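Local structure of GCN5-related N-acetyltransferase (Anabaena variabilis, 2OZG) at residues Phe10-Ala15 and Ile101-Gln106. The protein binds coenzyme A and probably transfers the acetyl group of acetyl-CoA to an amine, possibly that of an aminoglycoside, as a GNAT-family acetyltransferase. Numbering follows the deposited sequence.
Sequences FKYTKA and IQHTLQ
Y12 and H103 mark the closest backbone approach between strand 10-14 and the helix segment 101-106, with CA atoms 6.8 Å apart and segment axes inclined at 44°. Their side chains run past one another in opposite directions, so each ring lies over the other residue's methylene. H103 CB sits over one face of the Y12 ring, 3.4 Å from Y12 CG, while Y12 CB lies 3.8 Å from the centroid of the imidazole, over its face. The two rings are nearly parallel, their planes 12° apart, yet offset until little of one ring faces the other; the contact is therefore a reciprocal pair of CH-pi interactions rather than a true stack. With CG anti to the backbone N (chi1 172°), the Y12 ring extends along the helix surface beyond H103 to T104, whose side chain it meets at about a right angle. There Y12 CE1 lies 3.5 Å from T104 OG1, and the phenol oxygen Y12 OH packs 3.5 Å from T104 CA. The hydroxyl itself hydrogen-bonds to E107, one helical turn beyond H103, whereas T104 OG1 bonds back to the carbonyl of L100. Replacing Y12 with alanine is likely to leave H103 CB without an aromatic face to pack on and E107 without its phenol partner. Within the GNAT domain, strand 10-14 pairs antiparallel with strand 50-55, and I65 of strand 58-72 touches both Y12 and T104, while F10 reaches A96 and A99 near the CoA-binding start of helix 96-110.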
loop_
_atom_site.group_PDB
_atom_site.type_symbol
_atom_site.label_atom_id
_atom_site.label_comp_id
_atom_site.label_asym_id
_atom_site.label_seq_id
_atom_site.Cartn_x
_atom_site.Cartn_y
_atom_site.Cartn_z
ATOM N N PHE A 10 -14.514 -39.673 22.465
ATOM C CA PHE A 10 -14.454 -38.319 22.994
ATOM C C PHE A 10 -15.263 -38.276 24.270
ATOM O O PHE A 10 -16.402 -38.685 24.276
ATOM C CB PHE A 10 -15.030 -37.299 22.039
ATOM C CG PHE A 10 -14.270 -37.158 20.768
ATOM C CD1 PHE A 10 -12.936 -36.777 20.775
ATOM C CD2 PHE A 10 -14.894 -37.349 19.559
ATOM C CE1 PHE A 10 -12.234 -36.636 19.589
ATOM C CE2 PHE A 10 -14.196 -37.209 18.370
ATOM C CZ PHE A 10 -12.864 -36.855 18.389
ATOM N N LYS A 11 -14.673 -37.793 25.351
ATOM C CA LYS A 11 -15.361 -37.671 26.611
ATOM C C LYS A 11 -15.452 -36.166 26.896
ATOM O O LYS A 11 -14.466 -35.438 26.749
ATOM C CB LYS A 11 -14.611 -38.441 27.714
ATOM C CG LYS A 11 -15.296 -38.405 29.079
ATOM C CD LYS A 11 -14.432 -38.961 30.190
ATOM C CE LYS A 11 -15.205 -38.988 31.502
ATOM N NZ LYS A 11 -14.542 -39.778 32.609
ATOM N N TYR A 12 -16.643 -35.714 27.289
ATOM C CA TYR A 12 -16.922 -34.293 27.577
ATOM C C TYR A 12 -16.991 -34.082 29.075
ATOM O O TYR A 12 -17.723 -34.795 29.711
ATOM C CB TYR A 12 -18.282 -33.951 26.952
ATOM C CG TYR A 12 -18.888 -32.595 27.254
ATOM C CD1 TYR A 12 -18.474 -31.464 26.578
ATOM C CD2 TYR A 12 -19.964 -32.466 28.148
ATOM C CE1 TYR A 12 -19.053 -30.226 26.829
ATOM C CE2 TYR A 12 -20.558 -31.229 28.396
ATOM C CZ TYR A 12 -20.091 -30.109 27.735
ATOM O OH TYR A 12 -20.663 -28.860 27.942
ATOM N N THR A 13 -16.299 -33.083 29.639
ATOM C CA THR A 13 -16.325 -32.878 31.080
ATOM C C THR A 13 -16.241 -31.406 31.467
ATOM O O THR A 13 -15.923 -30.575 30.668
ATOM C CB THR A 13 -15.095 -33.576 31.747
ATOM O OG1 THR A 13 -13.920 -32.767 31.608
ATOM C CG2 THR A 13 -14.843 -34.946 31.129
ATOM N N LYS A 14 -16.485 -31.077 32.723
ATOM C CA LYS A 14 -16.299 -29.693 33.148
ATOM C C LYS A 14 -14.797 -29.532 33.342
ATOM O O LYS A 14 -14.099 -30.527 33.599
ATOM C CB LYS A 14 -17.150 -29.378 34.399
ATOM C CG LYS A 14 -18.662 -29.478 34.081
ATOM C CD LYS A 14 -19.598 -29.117 35.224
ATOM N N ALA A 15 -14.254 -28.333 33.122
ATOM C CA ALA A 15 -12.823 -28.120 33.389
ATOM C C ALA A 15 -12.624 -28.234 34.888
ATOM O O ALA A 15 -13.540 -27.975 35.631
ATOM C CB ALA A 15 -12.356 -26.726 32.905
ATOM N N ILE A 101 -19.362 -29.548 20.441
ATOM C CA ILE A 101 -20.528 -28.672 20.293
ATOM C C ILE A 101 -21.865 -29.360 20.569
ATOM O O ILE A 101 -22.775 -28.807 21.201
ATOM C CB ILE A 101 -20.533 -27.988 18.899
ATOM C CG1 ILE A 101 -19.277 -27.121 18.704
ATOM C CG2 ILE A 101 -21.853 -27.129 18.736
ATOM C CD1 ILE A 101 -19.046 -26.047 19.781
ATOM N N GLN A 102 -21.972 -30.583 20.139
ATOM C CA GLN A 102 -23.158 -31.363 20.395
ATOM C C GLN A 102 -23.338 -31.637 21.892
ATOM O O GLN A 102 -24.415 -31.480 22.419
ATOM C CB GLN A 102 -23.047 -32.665 19.604
ATOM C CG GLN A 102 -23.090 -32.444 18.085
ATOM C CD GLN A 102 -22.961 -33.779 17.297
ATOM O OE1 GLN A 102 -22.247 -34.697 17.724
ATOM N NE2 GLN A 102 -23.613 -33.854 16.125
ATOM N N HIS A 103 -22.277 -32.074 22.567
ATOM C CA HIS A 103 -22.323 -32.257 24.016
ATOM C C HIS A 103 -22.709 -31.000 24.730
ATOM O O HIS A 103 -23.509 -31.046 25.630
ATOM C CB HIS A 103 -20.982 -32.784 24.581
ATOM C CG HIS A 103 -20.802 -34.262 24.421
ATOM N ND1 HIS A 103 -19.783 -34.821 23.672
ATOM C CD2 HIS A 103 -21.511 -35.308 24.929
ATOM C CE1 HIS A 103 -19.861 -36.141 23.732
ATOM N NE2 HIS A 103 -20.902 -36.460 24.483
ATOM N N THR A 104 -22.083 -29.892 24.369
ATOM C CA THR A 104 -22.387 -28.592 24.913
ATOM C C THR A 104 -23.854 -28.213 24.728
ATOM O O THR A 104 -24.499 -27.757 25.662
ATOM C CB THR A 104 -21.485 -27.514 24.215
ATOM O OG1 THR A 104 -20.118 -27.846 24.453
ATOM C CG2 THR A 104 -21.746 -26.142 24.743
ATOM N N LEU A 105 -24.381 -28.372 23.518
ATOM C CA LEU A 105 -25.786 -28.108 23.268
ATOM C C LEU A 105 -26.707 -28.959 24.139
ATOM O O LEU A 105 -27.707 -28.476 24.672
ATOM C CB LEU A 105 -26.114 -28.311 21.785
ATOM C CG LEU A 105 -25.684 -27.219 20.848
ATOM C CD1 LEU A 105 -25.943 -27.656 19.388
ATOM C CD2 LEU A 105 -26.445 -25.949 21.144
ATOM N N GLN A 106 -26.372 -30.230 24.293
ATOM C CA GLN A 106 -27.129 -31.115 25.152
ATOM C C GLN A 106 -27.097 -30.591 26.572
ATOM O O GLN A 106 -28.116 -30.619 27.260
ATOM C CB GLN A 106 -26.584 -32.537 25.088
ATOM C CG GLN A 106 -27.128 -33.509 26.171
ATOM C CD GLN A 106 -28.663 -33.788 26.090
ATOM O OE1 GLN A 106 -29.375 -33.343 25.166
ATOM N NE2 GLN A 106 -29.157 -34.552 27.063
#